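Local coordinates for protein peptide chain release factor subunit 1 (Aeropyrum pernix, PDB 3AGK) that probably directs the termination of protein synthesis on the ribosome in response to the stop codons UAA, UAG and UGA, at residues R162-P174 against I191-E205. Residues are numbered along the deposited sequence; the frame is centred on the assembly and turned at random.
Sequences RLEVLKELEGFVP and IEQMVDEFFKKVGEE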
loop_
_atom_site.group_PDB
_atom_site.type_symbol
_atom_site.label_atom_id
_atom_site.label_comp_id
_atom_site.label_asym_id
_atom_site.label_seq_id
_atom_site.Cartn_x
_atom_site.Cartn_y
_atom_site.Cartn_z
ATOM N N ARG A 162 -3.062 6.007 3.948
ATOM C CA ARG A 162 -3.515 4.660 4.334
ATOM C C ARG A 162 -2.832 4.141 5.595
ATOM O O ARG A 162 -1.625 3.906 5.598
ATOM C CB ARG A 162 -3.267 3.660 3.203
ATOM C CG ARG A 162 -3.761 4.154 1.856
ATOM C CD ARG A 162 -3.636 3.083 0.796
ATOM N NE ARG A 162 -4.232 3.496 -0.475
ATOM C CZ ARG A 162 -5.531 3.716 -0.655
ATOM N NH1 ARG A 162 -6.379 3.582 0.358
ATOM N NH2 ARG A 162 -5.981 4.080 -1.848
ATOM N N LEU A 163 -3.620 3.956 6.652
ATOM C CA LEU A 163 -3.128 3.426 7.920
ATOM C C LEU A 163 -3.775 2.080 8.217
ATOM O O LEU A 163 -5.000 1.957 8.188
ATOM C CB LEU A 163 -3.463 4.379 9.048
ATOM C CG LEU A 163 -3.017 4.008 10.451
ATOM C CD1 LEU A 163 -1.482 3.979 10.563
ATOM C CD2 LEU A 163 -3.604 5.047 11.382
ATOM N N GLU A 164 -2.950 1.082 8.518
ATOM C CA GLU A 164 -3.437 -0.267 8.748
ATOM C C GLU A 164 -2.723 -0.963 9.907
ATOM O O GLU A 164 -1.544 -0.682 10.217
ATOM C CB GLU A 164 -3.296 -1.108 7.475
ATOM C CG GLU A 164 -1.854 -1.290 7.012
ATOM C CD GLU A 164 -1.738 -2.173 5.772
ATOM O OE1 GLU A 164 -2.677 -2.946 5.491
ATOM O OE2 GLU A 164 -0.702 -2.101 5.078
ATOM N N VAL A 165 -3.463 -1.860 10.551
ATOM C CA VAL A 165 -2.928 -2.719 11.591
ATOM C C VAL A 165 -2.291 -3.919 10.903
ATOM O O VAL A 165 -2.938 -4.561 10.087
ATOM C CB VAL A 165 -4.048 -3.206 12.522
ATOM C CG1 VAL A 165 -3.555 -4.367 13.389
ATOM C CG2 VAL A 165 -4.549 -2.073 13.391
ATOM N N LEU A 166 -1.022 -4.198 11.199
ATOM C CA LEU A 166 -0.338 -5.364 10.632
ATOM C C LEU A 166 -0.461 -6.558 11.565
ATOM O O LEU A 166 -0.630 -7.681 11.116
ATOM C CB LEU A 166 1.145 -5.084 10.359
ATOM C CG LEU A 166 1.426 -4.066 9.257
ATOM C CD1 LEU A 166 2.915 -3.949 8.973
ATOM C CD2 LEU A 166 0.650 -4.424 7.980
ATOM N N LYS A 167 -0.384 -6.294 12.867
ATOM C CA LYS A 167 -0.384 -7.338 13.874
ATOM C C LYS A 167 -0.714 -6.737 15.236
ATOM O O LYS A 167 -0.275 -5.621 15.563
ATOM C CB LYS A 167 0.995 -7.998 13.938
ATOM C CG LYS A 167 1.066 -9.202 14.866
ATOM C CD LYS A 167 0.597 -10.457 14.160
ATOM C CE LYS A 167 0.416 -11.602 15.139
ATOM N NZ LYS A 167 0.431 -12.917 14.445
ATOM N N GLU A 168 -1.496 -7.480 16.012
ATOM C CA GLU A 168 -1.715 -7.197 17.425
ATOM C C GLU A 168 -1.203 -8.383 18.258
ATOM O O GLU A 168 -1.287 -9.531 17.822
ATOM C CB GLU A 168 -3.198 -6.914 17.699
ATOM C CG GLU A 168 -3.707 -5.653 16.968
ATOM C CD GLU A 168 -5.021 -5.119 17.510
ATOM O OE1 GLU A 168 -5.025 -4.543 18.623
ATOM O OE2 GLU A 168 -6.050 -5.265 16.814
ATOM N N LEU A 169 -0.655 -8.102 19.439
ATOM C CA LEU A 169 -0.041 -9.133 20.266
ATOM C C LEU A 169 -0.461 -8.902 21.687
ATOM O O LEU A 169 -0.665 -7.752 22.095
ATOM C CB LEU A 169 1.485 -9.064 20.207
ATOM C CG LEU A 169 2.232 -9.353 18.906
ATOM C CD1 LEU A 169 2.432 -8.086 18.103
ATOM C CD2 LEU A 169 3.578 -9.959 19.225
ATOM N N GLU A 170 -0.579 -10.001 22.431
ATOM C CA GLU A 170 -0.884 -9.989 23.858
ATOM C C GLU A 170 0.100 -10.874 24.613
ATOM O O GLU A 170 0.599 -11.874 24.076
ATOM C CB GLU A 170 -2.270 -10.573 24.126
ATOM C CG GLU A 170 -3.381 -10.038 23.278
ATOM C CD GLU A 170 -4.694 -10.026 24.035
ATOM O OE1 GLU A 170 -5.405 -11.058 24.025
ATOM O OE2 GLU A 170 -5.002 -8.980 24.654
ATOM N N GLY A 171 0.329 -10.525 25.874
ATOM C CA GLY A 171 1.140 -11.326 26.768
ATOM C C GLY A 171 0.480 -11.440 28.129
ATOM O O GLY A 171 -0.400 -10.646 28.483
ATOM N N PHE A 172 0.896 -12.444 28.894
ATOM C CA PHE A 172 0.447 -12.565 30.272
ATOM C C PHE A 172 1.449 -11.875 31.188
ATOM O O PHE A 172 2.653 -12.128 31.107
ATOM C CB PHE A 172 0.281 -14.029 30.674
ATOM C CG PHE A 172 -0.215 -14.211 32.081
ATOM C CD1 PHE A 172 -1.520 -13.883 32.416
ATOM C CD2 PHE A 172 0.623 -14.686 33.066
ATOM C CE1 PHE A 172 -1.979 -14.035 33.706
ATOM C CE2 PHE A 172 0.167 -14.851 34.362
ATOM C CZ PHE A 172 -1.136 -14.516 34.680
ATOM N N VAL A 173 0.943 -10.996 32.046
ATOM C CA VAL A 173 1.774 -10.242 32.977
ATOM C C VAL A 173 0.893 -9.787 34.129
ATOM O O VAL A 173 0.269 -8.730 34.054
ATOM C CB VAL A 173 2.396 -8.967 32.308
ATOM C CG1 VAL A 173 3.000 -8.048 33.355
ATOM C CG2 VAL A 173 3.439 -9.331 31.250
ATOM N N PRO A 174 0.820 -10.590 35.194
ATOM C CA PRO A 174 0.060 -10.201 36.387
ATOM C C PRO A 174 0.441 -8.797 36.868
ATOM O O PRO A 174 -0.182 -8.274 37.794
ATOM C CB PRO A 174 0.490 -11.239 37.420
ATOM C CG PRO A 174 0.877 -12.419 36.621
ATOM C CD PRO A 174 1.475 -11.896 35.352
ATOM N N ILE A 191 7.877 -11.176 37.038
ATOM C CA ILE A 191 7.158 -10.271 36.148
ATOM C C ILE A 191 8.098 -9.561 35.162
ATOM O O ILE A 191 7.765 -9.385 33.989
ATOM C CB ILE A 191 6.340 -9.229 36.926
ATOM C CG1 ILE A 191 5.338 -9.924 37.843
ATOM C CG2 ILE A 191 5.586 -8.340 35.961
ATOM C CD1 ILE A 191 4.286 -10.709 37.090
ATOM N N GLU A 192 9.274 -9.161 35.637
ATOM C CA GLU A 192 10.244 -8.489 34.776
ATOM C C GLU A 192 10.663 -9.431 33.662
ATOM O O GLU A 192 10.751 -9.053 32.496
ATOM C CB GLU A 192 11.462 -8.058 35.587
ATOM C CG GLU A 192 12.256 -6.922 34.988
ATOM C CD GLU A 192 13.166 -6.262 36.009
ATOM O OE1 GLU A 192 12.874 -6.365 37.224
ATOM O OE2 GLU A 192 14.167 -5.632 35.596
ATOM N N GLN A 193 10.914 -10.677 34.027
ATOM C CA GLN A 193 11.293 -11.660 33.040
ATOM C C GLN A 193 10.151 -11.889 32.058
ATOM O O GLN A 193 10.379 -12.080 30.870
ATOM C CB GLN A 193 11.685 -12.975 33.718
ATOM C CG GLN A 193 11.917 -14.080 32.728
ATOM C CD GLN A 193 12.688 -15.244 33.314
ATOM O OE1 GLN A 193 12.979 -16.209 32.611
ATOM N NE2 GLN A 193 13.032 -15.158 34.601
ATOM N N MET A 194 8.917 -11.881 32.552
ATOM C CA MET A 194 7.769 -12.100 31.676
ATOM C C MET A 194 7.631 -10.954 30.670
ATOM O O MET A 194 7.436 -11.185 29.472
ATOM C CB MET A 194 6.476 -12.262 32.479
ATOM C CG MET A 194 6.455 -13.513 33.369
ATOM S SD MET A 194 4.912 -13.705 34.290
ATOM C CE MET A 194 3.796 -14.165 32.968
ATOM N N VAL A 195 7.739 -9.720 31.155
ATOM C CA VAL A 195 7.683 -8.552 30.265
ATOM C C VAL A 195 8.807 -8.606 29.229
ATOM O O VAL A 195 8.604 -8.313 28.048
ATOM C CB VAL A 195 7.781 -7.246 31.060
ATOM C CG1 VAL A 195 7.717 -6.050 30.125
ATOM C CG2 VAL A 195 6.676 -7.181 32.089
ATOM N N ASP A 196 9.996 -8.980 29.692
ATOM C CA ASP A 196 11.134 -9.193 28.817
ATOM C C ASP A 196 10.798 -10.141 27.662
ATOM O O ASP A 196 11.087 -9.850 26.501
ATOM C CB ASP A 196 12.321 -9.735 29.610
ATOM C CG ASP A 196 13.544 -9.924 28.746
ATOM O OD1 ASP A 196 13.892 -11.085 28.468
ATOM O OD2 ASP A 196 14.145 -8.913 28.318
ATOM N N GLU A 197 10.190 -11.276 27.980
ATOM C CA GLU A 197 9.809 -12.245 26.952
ATOM C C GLU A 197 8.799 -11.648 25.967
ATOM O O GLU A 197 8.913 -11.826 24.759
ATOM C CB GLU A 197 9.212 -13.502 27.592
ATOM C CG GLU A 197 9.833 -14.792 27.095
ATOM C CD GLU A 197 11.284 -14.938 27.525
ATOM O OE1 GLU A 197 12.152 -15.141 26.643
ATOM O OE2 GLU A 197 11.553 -14.843 28.745
ATOM N N PHE A 198 7.796 -10.956 26.489
ATOM C CA PHE A 198 6.837 -10.284 25.621
ATOM C C PHE A 198 7.523 -9.243 24.688
ATOM O O PHE A 198 7.221 -9.167 23.491
ATOM C CB PHE A 198 5.680 -9.661 26.428
ATOM C CG PHE A 198 4.649 -8.983 25.561
ATOM C CD1 PHE A 198 3.810 -9.738 24.740
ATOM C CD2 PHE A 198 4.548 -7.582 25.531
ATOM C CE1 PHE A 198 2.880 -9.120 23.925
ATOM C CE2 PHE A 198 3.613 -6.942 24.719
ATOM C CZ PHE A 198 2.779 -7.709 23.908
ATOM N N PHE A 199 8.464 -8.470 25.227
ATOM C CA PHE A 199 9.154 -7.458 24.422
ATOM C C PHE A 199 9.974 -8.078 23.312
ATOM O O PHE A 199 10.128 -7.477 22.252
ATOM C CB PHE A 199 10.043 -6.562 25.286
ATOM C CG PHE A 199 9.282 -5.531 26.062
ATOM C CD1 PHE A 199 7.909 -5.345 25.839
ATOM C CD2 PHE A 199 9.921 -4.748 27.010
ATOM C CE1 PHE A 199 7.194 -4.397 26.558
ATOM C CE2 PHE A 199 9.210 -3.792 27.738
ATOM C CZ PHE A 199 7.837 -3.611 27.502
ATOM N N LYS A 200 10.505 -9.276 23.555
ATOM C CA LYS A 200 11.236 -9.997 22.521
ATOM C C LYS A 200 10.300 -10.483 21.427
ATOM O O LYS A 200 10.644 -10.426 20.254
ATOM C CB LYS A 200 12.030 -11.182 23.104
ATOM C CG LYS A 200 13.368 -10.777 23.729
ATOM C CD LYS A 200 13.929 -11.861 24.677
ATOM C CE LYS A 200 15.161 -11.334 25.412
ATOM N NZ LYS A 200 15.758 -12.307 26.371
ATOM N N LYS A 201 9.135 -10.989 21.821
ATOM C CA LYS A 201 8.100 -11.354 20.862
ATOM C C LYS A 201 7.699 -10.127 20.000
ATOM O O LYS A 201 7.674 -10.203 18.780
ATOM C CB LYS A 201 6.883 -11.920 21.596
ATOM C CG LYS A 201 5.875 -12.652 20.715
ATOM C CD LYS A 201 4.610 -13.025 21.505
ATOM C CE LYS A 201 4.937 -13.379 22.963
ATOM N NZ LYS A 201 3.726 -13.435 23.859
ATOM N N VAL A 202 7.397 -9.002 20.646
ATOM C CA VAL A 202 7.052 -7.772 19.933
ATOM C C VAL A 202 8.191 -7.354 19.012
ATOM O O VAL A 202 7.973 -7.053 17.834
ATOM C CB VAL A 202 6.724 -6.635 20.916
ATOM C CG1 VAL A 202 6.344 -5.308 20.164
ATOM C CG2 VAL A 202 5.602 -7.079 21.847
ATOM N N GLY A 203 9.409 -7.357 19.550
ATOM C CA GLY A 203 10.594 -7.027 18.775
ATOM C C GLY A 203 10.764 -7.885 17.539
ATOM O O GLY A 203 10.983 -7.370 16.437
ATOM N N GLU A 204 10.668 -9.203 17.721
ATOM C CA GLU A 204 10.732 -10.143 16.602
ATOM C C GLU A 204 9.605 -9.965 15.583
ATOM O O GLU A 204 9.837 -9.950 14.374
ATOM C CB GLU A 204 10.716 -11.578 17.120
ATOM C CG GLU A 204 12.060 -12.048 17.626
ATOM C CD GLU A 204 11.964 -13.399 18.323
ATOM O OE1 GLU A 204 10.917 -14.065 18.152
ATOM O OE2 GLU A 204 12.920 -13.768 19.046
ATOM N N GLU A 205 8.381 -9.859 16.082
ATOM C CA GLU A 205 7.237 -9.625 15.230
ATOM C C GLU A 205 7.430 -8.334 14.401
ATOM O O GLU A 205 7.306 -8.352 13.179
ATOM C CB GLU A 205 5.979 -9.528 16.082
ATOM C CG GLU A 205 4.728 -9.660 15.284
ATOM C CD GLU A 205 4.665 -10.988 14.560
ATOM O OE1 GLU A 205 4.978 -11.018 13.346
ATOM O OE2 GLU A 205 4.316 -12.000 15.214
#
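The Phe-198 ring meets the backbone of 169-171 with its outer carbons: Leu-169 O lies at the edge near the ring plane, 3.9 Å from CZ, while Glu-170 C and Gly-171 N approach CE1 obliquely. Val-202 CG2 rests on one face, offset toward the rim, and Lys-201 NZ sits at the edge in plane. The Phe-172 ring receives the Met-194 methyl CE at its edge, close to CD2. A chi1 of -179° swings the Phe-198 ring out to Gly-171, where a modelled CB would clash, 2.7 Å from Phe-198 CD1. The Leu-169 and Lys-201 side chains run past each other in opposite directions, CD2 of the leucine 3.8 Å from CG of the lysine; Leu-169 CD1 reaches Glu-205 CG. Lys-167 crosses Glu-205 at about a right angle, CG to CG 3.7 Å; their charged ends, NZ and OE2, stay 4.1 Å apart, beyond a salt bridge. Farther along, Val-173 CG1 packs on Ile-191 CG2, and Ile-191 CD1 lies 3.5 Å from Pro-174 CD. Replacing Phe-198 by an alanine is likely to open a gap against Gly-171 and leave Leu-169 CB and Val-202 CG2 without their ring. In eRF1 domain 2, the two segments flank the loop carrying the family's GGQ motif, which in such release factors reaches the peptidyl-transferase centre. Outermost strand 162-170 runs nearly antiparallel (168°) to the 191-205 part of helix 188-215, the beta-alpha-beta connection to parallel strand 219-226; Val-202 also touches Ile-146 of strand 142-149.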